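Protein LEC-6 (Caenorhabditis elegans, PDB 3VV1) is a galectin that binds a galactose-fucose saccharide and probably acts as a galactoside-binding lectin. Local coordinates at residues L50-T55 against S59-N64; L73-R78 against G82-N87. All coordinates share one frame; numbering follows the deposited sequence.

Interaction 1 (L50-T55 against S59-N64)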
# COMPACT_ATOMS: atom_id res chain seq x y z
N LEU A 50 14.35 2.55 1.72
CA LEU A 50 14.31 2.71 3.17
C LEU A 50 15.16 3.88 3.55
O LEU A 50 16.26 4.04 2.98
CB LEU A 50 14.92 1.46 3.80
CG LEU A 50 14.17 0.17 3.51
CD1 LEU A 50 15.02 -0.98 4.04
CD2 LEU A 50 12.81 0.16 4.19
N VAL A 51 14.68 4.71 4.48
CA VAL A 51 15.63 5.72 5.05
C VAL A 51 15.84 5.20 6.46
O VAL A 51 14.85 4.99 7.20
CB VAL A 51 15.00 7.12 5.06
CG1 VAL A 51 15.95 8.10 5.81
CG2 VAL A 51 14.81 7.58 3.60
N LEU A 52 17.09 4.95 6.78
CA LEU A 52 17.45 4.20 8.01
C LEU A 52 18.55 4.88 8.78
O LEU A 52 19.35 5.63 8.25
CB LEU A 52 17.99 2.79 7.62
CG LEU A 52 17.31 1.85 6.71
CD1 LEU A 52 18.21 0.69 6.39
CD2 LEU A 52 16.04 1.40 7.48
N LEU A 53 18.56 4.63 10.09
CA LEU A 53 19.63 5.11 10.97
C LEU A 53 20.10 3.88 11.79
O LEU A 53 19.38 3.44 12.67
CB LEU A 53 19.06 6.20 11.93
CG LEU A 53 19.92 6.68 13.09
CD1 LEU A 53 20.94 7.66 12.61
CD2 LEU A 53 19.07 7.46 14.12
N PRO A 54 21.28 3.31 11.47
CA PRO A 54 21.76 2.20 12.27
C PRO A 54 22.00 2.72 13.68
O PRO A 54 22.45 3.87 13.84
CB PRO A 54 23.09 1.82 11.59
CG PRO A 54 22.98 2.36 10.20
CD PRO A 54 22.25 3.67 10.40
N THR A 55 21.70 1.91 14.70
CA THR A 55 21.83 2.37 16.12
C THR A 55 22.89 1.53 16.82
O THR A 55 23.37 0.53 16.27
CB THR A 55 20.51 2.24 16.91
OG1 THR A 55 20.23 0.84 17.08
CG2 THR A 55 19.34 2.98 16.21
N SER A 59 24.76 -4.81 17.47
CA SER A 59 25.88 -4.71 16.55
C SER A 59 25.54 -5.10 15.10
O SER A 59 26.42 -5.00 14.22
CB SER A 59 27.01 -5.59 17.03
OG SER A 59 26.60 -6.95 17.17
N ARG A 60 24.31 -5.57 14.88
CA ARG A 60 23.84 -5.92 13.53
C ARG A 60 22.44 -5.46 13.28
O ARG A 60 21.69 -5.32 14.20
CB ARG A 60 23.86 -7.46 13.33
CG ARG A 60 25.25 -8.05 13.59
CD ARG A 60 25.25 -9.55 13.28
NE ARG A 60 26.61 -10.06 13.50
CZ ARG A 60 26.95 -11.36 13.39
NH1 ARG A 60 26.02 -12.28 13.05
NH2 ARG A 60 28.19 -11.74 13.66
N PHE A 61 22.08 -5.37 11.99
CA PHE A 61 20.68 -5.26 11.64
C PHE A 61 20.53 -5.97 10.32
O PHE A 61 21.50 -6.19 9.56
CB PHE A 61 20.17 -3.78 11.56
CG PHE A 61 20.71 -2.97 10.38
CD1 PHE A 61 20.08 -3.00 9.14
CD2 PHE A 61 21.81 -2.12 10.56
CE1 PHE A 61 20.54 -2.20 8.09
CE2 PHE A 61 22.32 -1.34 9.49
CZ PHE A 61 21.66 -1.38 8.26
N HIS A 62 19.30 -6.34 10.01
CA HIS A 62 19.10 -6.96 8.68
C HIS A 62 17.77 -6.61 8.09
O HIS A 62 16.84 -6.20 8.80
CB HIS A 62 19.30 -8.51 8.73
CG HIS A 62 18.33 -9.21 9.60
ND1 HIS A 62 18.59 -9.50 10.91
CD2 HIS A 62 17.04 -9.65 9.36
CE1 HIS A 62 17.55 -10.16 11.43
NE2 HIS A 62 16.59 -10.23 10.49
N ILE A 63 17.70 -6.76 6.75
CA ILE A 63 16.44 -6.70 6.01
C ILE A 63 16.28 -8.07 5.37
O ILE A 63 17.20 -8.54 4.72
CB ILE A 63 16.52 -5.63 4.91
CG1 ILE A 63 16.52 -4.19 5.46
CG2 ILE A 63 15.30 -5.76 4.02
CD1 ILE A 63 17.82 -3.63 5.86
N ASN A 64 15.13 -8.70 5.59
CA ASN A 64 14.77 -9.97 4.87
C ASN A 64 13.66 -9.73 3.86
O ASN A 64 12.64 -9.12 4.22
CB ASN A 64 14.28 -11.04 5.83
CG ASN A 64 15.39 -11.60 6.70
OD1 ASN A 64 16.56 -11.63 6.29
ND2 ASN A 64 15.04 -11.98 7.91
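Leu50, Leu52 and Pro54 meet Phe61 and Ile63 in apolar packing between the two sheets of the galectin sandwich. The evidence for face-to-face sheet packing, as opposed to pairing within one sheet, is the 9.4 Å closest approach of the axes of strands 50-54 and 60-64 and the lack of any hydrogen bond between the segments. The strands run nearly antiparallel, at 158°, and all five touching residues are buried.

At one end Leu50 and Ile63 reach toward each other tip to tip, with CD1 of Leu50 3.8 Å from CG1 of Ile63. The Ile63 CG1 branch lies beside its backbone N (chi1 -71°), which turns it to the opposing strand. Leu52 sends a single methyl obliquely to the Phe61 ring, its CD1 4.1 Å from CE1; the same methyl is 4.4 Å from CD1 of Ile63, bridging both partners. Pro54 approaches from the same side of the ring plane, but at CE2 instead of CE1: its CG is 3.8 Å and its CB 3.9 Å from CE2 of Phe61, so the pyrrolidine and the benzyl group cross at an angle without stacking. Phe61 CG sits between its own backbone N and carbonyl carbon (chi1 70°), which carries the ring across to Leu52 and Pro54, while Ile63 CD1 lies in plane at its edge.

Neighbouring strands enclose this layer. Val153 and Ala156 of strand 151-159 pack on Leu52 and Leu50, Leu112 of strand 110-117 on Leu52 and Ile63, and Ala77 of strand 71-78 on Phe61.

Interaction 2 (L73-R78 against G82-N87). With GAL (beta-D-galactopyranose), chain C; FUC (alpha-L-fucopyranose), chain B.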
# COMPACT_ATOMS: atom_id res chain seq x y z
N LEU A 73 16.32 -12.84 0.05
CA LEU A 73 17.52 -12.09 0.37
C LEU A 73 17.53 -11.67 1.81
O LEU A 73 16.54 -11.08 2.32
CB LEU A 73 17.61 -10.84 -0.51
CG LEU A 73 18.72 -9.84 -0.12
CD1 LEU A 73 20.15 -10.41 -0.22
CD2 LEU A 73 18.63 -8.61 -0.99
N HIS A 74 18.63 -12.02 2.51
CA HIS A 74 18.88 -11.56 3.86
C HIS A 74 20.06 -10.65 3.68
O HIS A 74 21.15 -11.09 3.30
CB HIS A 74 19.25 -12.81 4.71
CG HIS A 74 19.86 -12.51 6.07
ND1 HIS A 74 19.10 -12.15 7.14
CD2 HIS A 74 21.17 -12.61 6.54
CE1 HIS A 74 19.87 -12.05 8.25
NE2 HIS A 74 21.15 -12.30 7.88
N PHE A 75 19.86 -9.36 3.94
CA PHE A 75 20.91 -8.32 3.80
C PHE A 75 21.31 -7.94 5.24
O PHE A 75 20.48 -7.39 5.98
CB PHE A 75 20.29 -7.13 3.04
CG PHE A 75 21.19 -5.91 3.01
CD1 PHE A 75 22.09 -5.73 1.94
CD2 PHE A 75 21.14 -4.92 4.03
CE1 PHE A 75 22.91 -4.61 1.87
CE2 PHE A 75 21.99 -3.80 3.94
CZ PHE A 75 22.84 -3.63 2.88
N ASN A 76 22.52 -8.28 5.66
CA ASN A 76 22.86 -8.15 7.10
C ASN A 76 24.08 -7.23 7.26
O ASN A 76 25.18 -7.57 6.85
CB ASN A 76 23.19 -9.56 7.58
CG ASN A 76 23.32 -9.71 9.12
OD1 ASN A 76 23.90 -10.70 9.57
ND2 ASN A 76 22.73 -8.80 9.93
N ALA A 77 23.85 -6.07 7.82
CA ALA A 77 24.93 -5.17 8.17
C ALA A 77 25.50 -5.62 9.51
O ALA A 77 24.77 -5.75 10.47
CB ALA A 77 24.35 -3.73 8.30
N ARG A 78 26.82 -5.81 9.58
CA ARG A 78 27.48 -6.32 10.79
C ARG A 78 28.58 -5.34 11.23
O ARG A 78 29.68 -5.28 10.63
CB ARG A 78 28.09 -7.71 10.49
CG ARG A 78 27.04 -8.72 10.03
CD ARG A 78 27.70 -10.08 9.88
NE ARG A 78 26.70 -11.11 9.58
CZ ARG A 78 26.99 -12.40 9.48
NH1 ARG A 78 28.26 -12.83 9.64
NH2 ARG A 78 26.02 -13.28 9.22
N GLY A 82 32.48 -5.79 10.68
CA GLY A 82 32.88 -4.80 9.65
C GLY A 82 32.55 -5.28 8.23
O GLY A 82 33.37 -5.17 7.33
N ALA A 83 31.31 -5.77 8.03
CA ALA A 83 30.93 -6.31 6.74
C ALA A 83 29.46 -6.24 6.55
O ALA A 83 28.71 -6.16 7.53
CB ALA A 83 31.35 -7.77 6.64
N VAL A 84 29.05 -6.28 5.28
CA VAL A 84 27.68 -6.71 4.93
C VAL A 84 27.70 -8.12 4.45
O VAL A 84 28.58 -8.48 3.66
CB VAL A 84 27.04 -5.75 3.87
CG1 VAL A 84 25.83 -6.41 3.23
CG2 VAL A 84 26.60 -4.46 4.56
N VAL A 85 26.77 -8.96 4.95
CA VAL A 85 26.67 -10.35 4.48
C VAL A 85 25.31 -10.49 3.81
O VAL A 85 24.30 -10.16 4.44
CB VAL A 85 26.77 -11.35 5.64
CG1 VAL A 85 26.48 -12.77 5.14
CG2 VAL A 85 28.20 -11.26 6.20
N ASN A 86 25.28 -10.92 2.55
CA ASN A 86 24.02 -11.27 1.92
C ASN A 86 23.91 -12.79 1.81
O ASN A 86 24.88 -13.49 1.54
CB ASN A 86 24.01 -10.74 0.48
CG ASN A 86 23.83 -9.23 0.42
OD1 ASN A 86 23.28 -8.63 1.33
ND2 ASN A 86 24.24 -8.62 -0.70
N ASN A 87 22.73 -13.29 2.08
CA ASN A 87 22.50 -14.72 1.88
C ASN A 87 21.02 -14.95 1.67
O ASN A 87 20.22 -14.01 1.51
CB ASN A 87 22.98 -15.53 3.13
CG ASN A 87 23.40 -16.95 2.84
OD1 ASN A 87 23.11 -17.46 1.76
ND2 ASN A 87 24.04 -17.61 3.79
C1 GAL C . 24.78 -16.46 10.40
C2 GAL C . 23.89 -15.54 11.29
C3 GAL C . 22.53 -15.42 10.72
C4 GAL C . 22.63 -14.98 9.25
C5 GAL C . 23.56 -15.95 8.51
C6 GAL C . 23.70 -15.57 7.01
O2 GAL C . 23.82 -16.12 12.58
O3 GAL C . 21.79 -14.40 11.44
O4 GAL C . 23.14 -13.63 9.18
O5 GAL C . 24.83 -15.93 9.07
O6 GAL C . 24.58 -16.50 6.37
C1 FUC B . 28.96 -16.40 12.43
C2 FUC B . 29.01 -15.66 11.02
C3 FUC B . 28.41 -16.55 9.88
C4 FUC B . 27.15 -17.34 10.31
C5 FUC B . 27.52 -18.41 11.35
C6 FUC B . 26.23 -19.10 11.73
O1 FUC B . 30.24 -16.44 13.03
O2 FUC B . 30.35 -14.98 10.65
O3 FUC B . 28.07 -15.64 8.91
O4 FUC B . 26.10 -16.40 10.89
O5 FUC B . 28.10 -17.70 12.52
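Strands 73-78 and 83-87 pair antiparallel at 163°, their axes 4.7 Å apart, through two backbone hydrogen bonds at each of His74-Asn87, Asn76-Val85 and Arg78-Ala83. Beside the turn, Gly82 and Ala83 both face Arg78, a G1 beta bulge, in which Gly82 N also makes a weak bond to Arg78 O.

On the inner face, Val84 CG1 makes a CH-pi contact over the Phe75 ring, 4.2 Å from its centroid. Asn86 lies alongside that ring, its OD1 3.2 Å from Phe75 CD1; this buried oxygen has no hydrogen-bond partner in the model.

The other face carries the sugar. The Arg78 chain is extended from CG to NE and lays its guanidinium over Val85, whose CG2 stands 3.5 Å above the plane. Arg78 NE donates a hydrogen bond to Asn76 OD1 (2.8 Å, 162°); NE lies above the amide carbonyl plane, while OD1 is close to the guanidinium plane, a bond that helps fix the group's rotation. NH2 then donates to galactose O4 at 2.9 Å, and both NH1 and NH2 donate to fucose O3. His74 NE2 meets galactose O4 edge-on at 2.7 Å, Asn76 OD1 comes within 3.1 Å of galactose O4, and Asn87 ND2 donates to O6 almost straight (173°). His74, Asn76 and Arg78 converging on the axial O4 form the signature of a galectin carbohydrate-recognition site.

How the interactions relate
Interaction 1 closes before interaction 2 opens along the chain, and their centres lie 10 Å apart. Strands 60-66 and 71-78, consecutive in sequence and neighbours in one antiparallel sheet, connect them: Ile63 O is 2.9 Å from Phe75 N, a probable backbone hydrogen bond. Interaction 1 joins this sheet to the opposite one through strand 46-54, whereas interaction 2 extends within it to strand 83-90. Side chains also link them on the sugar face, where Asn64 OD1 lies 2.7 Å from His74 ND1, a probable second-shell bond orienting the imidazole. The inter-sheet core thus backs the same sheet that presents the glycan pocket.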